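Local coordinates for protein SecB-like chaperone Rv1957 (PDB 5MTW) that acts as the homotetrameric SecB-like chaperone of a toxin-antitoxin-chaperone system, preventing aggregation of the antitoxin HigA1 and enabling neutralization of the toxin HigB1, at residues L34-A39 with R145-D150; S68-R73 with E126-Y131. All coordinates share one frame; numbering follows the deposited sequence.

Both contacts join the long helix 125-154 to one face of the four-stranded antiparallel sheet of this SecB-like subunit. Their centres lie about 23 Å apart, with the middle of the chain between them: contact 2 uses the early part of the helix and strand 69-82, contact 1 a later part and strand 26-40. Along the chain the order is 34-39, 68-73, 126-131, 145-150, so the segments of contact 2 both fall between those of contact 1. The strand segments touch where Leu-34 CD1 packs on Arg-73 CD at 3.4 Å, through residues that take no part in either helix contact. One helix is thus fastened to the sheet at two separate points, and both parts of it also touch other subunits of the tetramer.

Contact 1: residues L34-A39 with R145-D150; sequences LRTQAA and REYVYD
Thr-36 and Tyr-147 join strand 26-40 to helix 125-154 in the SecB-like fold, where a long helix lies over an antiparallel sheet. The polar link is one hydrogen bond between the two side-chain hydroxyls: Thr-36 OG1 and Tyr-147 OH are 2.8 Å apart, and either could donate. At Tyr-147 OH the angle from CZ to Thr-36 OG1 is about 121°, which suits a phenol oxygen bonded near the plane of its ring. Both residues are buried, so the bond pairs two hydroxyls inside the protein. The CA atoms of Thr-36 and Tyr-147 are 10.2 Å apart, the closest CA pair between the segments; the gap is spanned mainly by the length of the tyrosine. Tyr-147 CG stands anti to its own backbone nitrogen (chi1 -174°), extending the ring from the helix toward the strand. Thr-36 presents OG1 in the same way, opposite its backbone nitrogen (chi1 -174°).

This hydrogen bond is the only specific interaction between the segments, which bury 77 Å² in all. Thr-36 CG2 is a van der Waals neighbour of the phenol oxygen, 3.4 Å from Tyr-147 OH.

Around the pair, Phe-106 of strand 99-114 touches Thr-36 and meets the Tyr-147 ring edge-to-face. Residues 35-39 form an antiparallel ladder with a strand of the second subunit, carrying the sheet across the interface. Tyr-147 itself packs on Arg-154 of that subunit, which places the hydrogen bond close to a tetramer interface.

Approach to the ring is from its rim: Thr-36 OG1 lies near the plane of the Tyr-147 ring, 3.7 Å from CZ and 3.8 Å from CE2 of that ring.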
loop_
_atom_site.group_PDB
_atom_site.type_symbol
_atom_site.label_atom_id
_atom_site.label_comp_id
_atom_site.label_asym_id
_atom_site.label_seq_id
_atom_site.Cartn_x
_atom_site.Cartn_y
_atom_site.Cartn_z
ATOM N N LEU A 34 -6.628 -10.253 -8.153
ATOM C CA LEU A 34 -6.941 -11.680 -8.388
ATOM C C LEU A 34 -5.753 -12.570 -8.228
ATOM O O LEU A 34 -5.863 -13.655 -7.716
ATOM C CB LEU A 34 -7.502 -11.891 -9.835
ATOM C CG LEU A 34 -8.915 -11.319 -10.134
ATOM C CD1 LEU A 34 -9.405 -11.531 -11.592
ATOM C CD2 LEU A 34 -9.952 -11.932 -9.192
ATOM N N ARG A 35 -4.597 -12.128 -8.769
ATOM C CA ARG A 35 -3.421 -12.856 -8.789
ATOM C C ARG A 35 -2.243 -11.947 -9.039
ATOM O O ARG A 35 -2.342 -10.953 -9.743
ATOM C CB ARG A 35 -3.376 -13.940 -9.895
ATOM C CG ARG A 35 -3.764 -13.412 -11.294
ATOM C CD ARG A 35 -3.634 -14.535 -12.369
ATOM N NE ARG A 35 -3.882 -13.975 -13.697
ATOM C CZ ARG A 35 -3.021 -13.253 -14.448
ATOM N NH1 ARG A 35 -1.795 -12.903 -14.070
ATOM N NH2 ARG A 35 -3.425 -12.795 -15.599
ATOM N N THR A 36 -1.115 -12.464 -8.610
ATOM C CA THR A 36 0.215 -11.838 -8.846
ATOM C C THR A 36 1.417 -12.818 -8.877
ATOM O O THR A 36 1.414 -13.837 -8.253
ATOM C CB THR A 36 0.441 -10.689 -7.836
ATOM O OG1 THR A 36 1.660 -10.043 -8.198
ATOM C CG2 THR A 36 0.436 -11.142 -6.433
ATOM N N GLN A 37 2.460 -12.477 -9.618
ATOM C CA GLN A 37 3.659 -13.277 -9.666
ATOM C C GLN A 37 4.780 -12.297 -10.058
ATOM O O GLN A 37 4.613 -11.545 -10.991
ATOM C CB GLN A 37 3.542 -14.360 -10.737
ATOM C CG GLN A 37 4.741 -15.273 -10.786
ATOM C CD GLN A 37 4.502 -16.432 -11.771
ATOM O OE1 GLN A 37 3.707 -17.314 -11.502
ATOM N NE2 GLN A 37 5.195 -16.427 -12.890
ATOM N N ALA A 38 5.807 -12.248 -9.273
ATOM C CA ALA A 38 6.949 -11.373 -9.591
ATOM C C ALA A 38 8.269 -11.851 -9.006
ATOM O O ALA A 38 8.293 -12.577 -8.028
ATOM C CB ALA A 38 6.614 -10.006 -9.010
ATOM N N ALA A 39 9.384 -11.399 -9.608
ATOM C CA ALA A 39 10.726 -11.784 -9.185
ATOM C C ALA A 39 11.707 -10.751 -9.684
ATOM O O ALA A 39 11.482 -10.162 -10.773
ATOM C CB ALA A 39 11.167 -13.154 -9.704
ATOM N N ARG A 145 -1.329 1.264 -10.849
ATOM C CA ARG A 145 -0.179 2.127 -10.613
ATOM C C ARG A 145 0.333 2.031 -9.151
ATOM O O ARG A 145 1.530 1.988 -8.884
ATOM C CB ARG A 145 -0.626 3.577 -10.910
ATOM C CG ARG A 145 0.386 4.641 -10.545
ATOM C CD ARG A 145 -0.083 5.979 -11.212
ATOM N NE ARG A 145 0.771 7.153 -10.874
ATOM C CZ ARG A 145 0.620 7.921 -9.811
ATOM N NH1 ARG A 145 -0.304 7.667 -8.888
ATOM N NH2 ARG A 145 1.406 8.947 -9.621
ATOM N N GLU A 146 -0.600 1.997 -8.200
ATOM C CA GLU A 146 -0.223 1.902 -6.804
ATOM C C GLU A 146 0.464 0.545 -6.532
ATOM O O GLU A 146 1.412 0.450 -5.771
ATOM C CB GLU A 146 -1.392 2.093 -5.851
ATOM C CG GLU A 146 -0.980 2.072 -4.375
ATOM C CD GLU A 146 -0.848 0.666 -3.785
ATOM O OE1 GLU A 146 -1.466 -0.273 -4.316
ATOM O OE2 GLU A 146 -0.117 0.463 -2.773
ATOM N N TYR A 147 -0.023 -0.500 -7.186
ATOM C CA TYR A 147 0.543 -1.791 -6.982
ATOM C C TYR A 147 1.989 -1.900 -7.515
ATOM O O TYR A 147 2.849 -2.543 -6.900
ATOM C CB TYR A 147 -0.426 -2.892 -7.594
ATOM C CG TYR A 147 0.078 -4.229 -7.270
ATOM C CD1 TYR A 147 0.102 -4.684 -5.944
ATOM C CD2 TYR A 147 0.564 -5.070 -8.244
ATOM C CE1 TYR A 147 0.630 -5.932 -5.609
ATOM C CE2 TYR A 147 1.076 -6.298 -7.927
ATOM C CZ TYR A 147 1.116 -6.727 -6.598
ATOM O OH TYR A 147 1.732 -7.977 -6.345
ATOM N N VAL A 148 2.235 -1.297 -8.686
ATOM C CA VAL A 148 3.535 -1.272 -9.256
ATOM C C VAL A 148 4.525 -0.522 -8.354
ATOM O O VAL A 148 5.626 -0.928 -8.180
ATOM C CB VAL A 148 3.514 -0.812 -10.702
ATOM C CG1 VAL A 148 4.901 -0.586 -11.248
ATOM C CG2 VAL A 148 2.822 -1.864 -11.601
ATOM N N TYR A 149 4.036 0.566 -7.764
ATOM C CA TYR A 149 4.855 1.405 -6.924
ATOM C C TYR A 149 5.205 0.604 -5.658
ATOM O O TYR A 149 6.324 0.614 -5.187
ATOM C CB TYR A 149 4.107 2.704 -6.568
ATOM C CG TYR A 149 4.809 3.506 -5.520
ATOM C CD1 TYR A 149 5.870 4.335 -5.830
ATOM C CD2 TYR A 149 4.405 3.447 -4.203
ATOM C CE1 TYR A 149 6.456 5.100 -4.864
ATOM C CE2 TYR A 149 5.006 4.197 -3.219
ATOM C CZ TYR A 149 6.047 5.028 -3.551
ATOM O OH TYR A 149 6.672 5.797 -2.549
ATOM N N ASP A 150 4.215 -0.103 -5.120
ATOM C CA ASP A 150 4.409 -0.860 -3.865
ATOM C C ASP A 150 5.371 -2.035 -4.102
ATOM O O ASP A 150 6.292 -2.259 -3.332
ATOM C CB ASP A 150 3.103 -1.304 -3.301
ATOM C CG ASP A 150 3.243 -2.302 -2.114
ATOM O OD1 ASP A 150 3.424 -3.484 -2.370
ATOM O OD2 ASP A 150 3.243 -1.927 -0.947
#

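Contact 2: residues S68-R73 with E126-Y131; sequences SAFVVR and EELTAY
Phe-70, projecting from strand 69-82, meets Leu-128 with one face of its ring and Tyr-131 with its rim. Leu-128 CD2 sits over that face, 3.9 Å from the centroid of the Phe-70 ring and 15° off the normal, a CH-pi contact. The methyl is displaced toward the attached end of the ring, as the 3.8 Å between Leu-128 CD2 and Phe-70 CG indicates. The CB of Leu-128 leaves the helix neither straight toward the strand nor away from it, and the CD2 branch makes the approach.

Tyr-131 meets the far end of the phenylalanine. Its CD2 is 3.7 Å from Phe-70 CE2, and its CE2 is 3.8 Å from Phe-70 CZ. The pair is oblique, with ring planes at 80° and centroids 5.7 Å apart. Phe-70 CG lies between its backbone nitrogen and carbonyl carbon (chi1 59°), a setting that carries the ring across to the helix.

Phe-112 of strand 99-114 also meets both aromatic rings, and Leu-22 of helix 20-25 touches Leu-128 and Tyr-131. The adjacent Val-71 packs on an apolar side chain of the bound peptide, so the strand carrying Phe-70 also contributes to peptide contact. Tyr-131 packs on Ile-164 of the fourth subunit.

No hydrogen bond crosses between the segments, which bury 172 Å², and all their close contacts are carbon to carbon; cohesion probably comes from dispersion, with the fit depending on shape and on the methyl sitting over the ring face.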
loop_
_atom_site.group_PDB
_atom_site.type_symbol
_atom_site.label_atom_id
_atom_site.label_comp_id
_atom_site.label_asym_id
_atom_site.label_seq_id
_atom_site.Cartn_x
_atom_site.Cartn_y
_atom_site.Cartn_z
ATOM N N SER A 68 -27.331 -9.389 -12.753
ATOM C CA SER A 68 -27.155 -8.054 -13.256
ATOM C C SER A 68 -25.831 -7.519 -12.623
ATOM O O SER A 68 -25.802 -6.441 -12.051
ATOM C CB SER A 68 -28.388 -7.208 -12.890
ATOM O OG SER A 68 -28.469 -7.060 -11.494
ATOM N N ALA A 69 -24.787 -8.347 -12.619
ATOM C CA ALA A 69 -23.463 -7.926 -12.105
ATOM C C ALA A 69 -22.432 -8.345 -13.166
ATOM O O ALA A 69 -22.610 -9.353 -13.846
ATOM C CB ALA A 69 -23.156 -8.520 -10.745
ATOM N N PHE A 70 -21.376 -7.533 -13.312
ATOM C CA PHE A 70 -20.243 -7.917 -14.126
ATOM C C PHE A 70 -18.903 -7.539 -13.552
ATOM O O PHE A 70 -18.770 -6.607 -12.754
ATOM C CB PHE A 70 -20.363 -7.379 -15.536
ATOM C CG PHE A 70 -20.471 -5.890 -15.630
ATOM C CD1 PHE A 70 -21.654 -5.261 -15.414
ATOM C CD2 PHE A 70 -19.359 -5.124 -15.959
ATOM C CE1 PHE A 70 -21.779 -3.861 -15.506
ATOM C CE2 PHE A 70 -19.473 -3.739 -16.079
ATOM C CZ PHE A 70 -20.680 -3.119 -15.844
ATOM N N VAL A 71 -17.889 -8.222 -14.053
ATOM C CA VAL A 71 -16.525 -7.964 -13.586
ATOM C C VAL A 71 -15.611 -7.512 -14.706
ATOM O O VAL A 71 -15.517 -8.179 -15.729
ATOM C CB VAL A 71 -15.925 -9.269 -13.012
ATOM C CG1 VAL A 71 -14.459 -9.049 -12.548
ATOM C CG2 VAL A 71 -16.755 -9.702 -11.839
ATOM N N VAL A 72 -14.942 -6.393 -14.514
ATOM C CA VAL A 72 -13.888 -5.911 -15.428
ATOM C C VAL A 72 -12.556 -6.330 -14.875
ATOM O O VAL A 72 -12.247 -6.055 -13.673
ATOM C CB VAL A 72 -13.905 -4.374 -15.611
ATOM C CG1 VAL A 72 -12.754 -3.936 -16.540
ATOM C CG2 VAL A 72 -15.250 -4.003 -16.198
ATOM N N ARG A 73 -11.762 -7.012 -15.713
ATOM C CA ARG A 73 -10.453 -7.509 -15.330
ATOM C C ARG A 73 -9.406 -6.873 -16.244
ATOM O O ARG A 73 -9.614 -6.737 -17.479
ATOM C CB ARG A 73 -10.349 -9.067 -15.453
ATOM C CG ARG A 73 -11.147 -9.880 -14.500
ATOM C CD ARG A 73 -10.825 -11.377 -14.628
ATOM N NE ARG A 73 -11.573 -11.965 -15.729
ATOM C CZ ARG A 73 -11.041 -12.436 -16.865
ATOM N NH1 ARG A 73 -9.718 -12.447 -17.056
ATOM N NH2 ARG A 73 -11.867 -12.905 -17.814
ATOM N N GLU A 126 -21.185 -6.025 -26.712
ATOM C CA GLU A 126 -20.570 -4.775 -27.195
ATOM C C GLU A 126 -20.623 -3.693 -26.147
ATOM O O GLU A 126 -19.666 -2.931 -25.995
ATOM C CB GLU A 126 -21.274 -4.248 -28.461
ATOM C CG GLU A 126 -21.073 -5.122 -29.688
ATOM C CD GLU A 126 -21.796 -6.471 -29.589
ATOM O OE1 GLU A 126 -22.945 -6.499 -29.077
ATOM O OE2 GLU A 126 -21.209 -7.505 -29.995
ATOM N N GLU A 127 -21.782 -3.560 -25.499
ATOM C CA GLU A 127 -21.996 -2.562 -24.483
ATOM C C GLU A 127 -21.025 -2.800 -23.259
ATOM O O GLU A 127 -20.370 -1.896 -22.800
ATOM C CB GLU A 127 -23.462 -2.550 -24.044
ATOM C CG GLU A 127 -24.480 -2.104 -25.100
ATOM C CD GLU A 127 -25.892 -1.841 -24.536
ATOM O OE1 GLU A 127 -26.441 -2.658 -23.780
ATOM O OE2 GLU A 127 -26.490 -0.795 -24.846
ATOM N N LEU A 128 -20.956 -4.043 -22.795
ATOM C CA LEU A 128 -20.085 -4.458 -21.732
ATOM C C LEU A 128 -18.625 -4.187 -22.079
ATOM O O LEU A 128 -17.890 -3.611 -21.255
ATOM C CB LEU A 128 -20.328 -5.930 -21.438
ATOM C CG LEU A 128 -21.691 -6.118 -20.773
ATOM C CD1 LEU A 128 -22.268 -7.532 -21.016
ATOM C CD2 LEU A 128 -21.549 -5.836 -19.299
ATOM N N THR A 129 -18.211 -4.588 -23.292
ATOM C CA THR A 129 -16.827 -4.382 -23.810
ATOM C C THR A 129 -16.482 -2.895 -23.879
ATOM O O THR A 129 -15.478 -2.492 -23.372
ATOM C CB THR A 129 -16.622 -5.096 -25.161
ATOM O OG1 THR A 129 -16.658 -6.505 -24.916
ATOM C CG2 THR A 129 -15.291 -4.789 -25.774
ATOM N N ALA A 130 -17.374 -2.056 -24.377
ATOM C CA ALA A 130 -17.055 -0.629 -24.492
ATOM C C ALA A 130 -16.893 0.006 -23.086
ATOM O O ALA A 130 -16.029 0.888 -22.857
ATOM C CB ALA A 130 -18.149 0.092 -25.255
ATOM N N TYR A 131 -17.776 -0.422 -22.174
ATOM C CA TYR A 131 -17.814 0.145 -20.822
ATOM C C TYR A 131 -16.555 -0.223 -20.097
ATOM O O TYR A 131 -16.031 0.619 -19.426
ATOM C CB TYR A 131 -19.027 -0.318 -20.021
ATOM C CG TYR A 131 -19.161 0.293 -18.611
ATOM C CD1 TYR A 131 -19.681 1.574 -18.418
ATOM C CD2 TYR A 131 -18.723 -0.401 -17.496
ATOM C CE1 TYR A 131 -19.832 2.117 -17.147
ATOM C CE2 TYR A 131 -18.837 0.126 -16.215
ATOM C CZ TYR A 131 -19.407 1.375 -16.030
ATOM O OH TYR A 131 -19.522 1.881 -14.760
#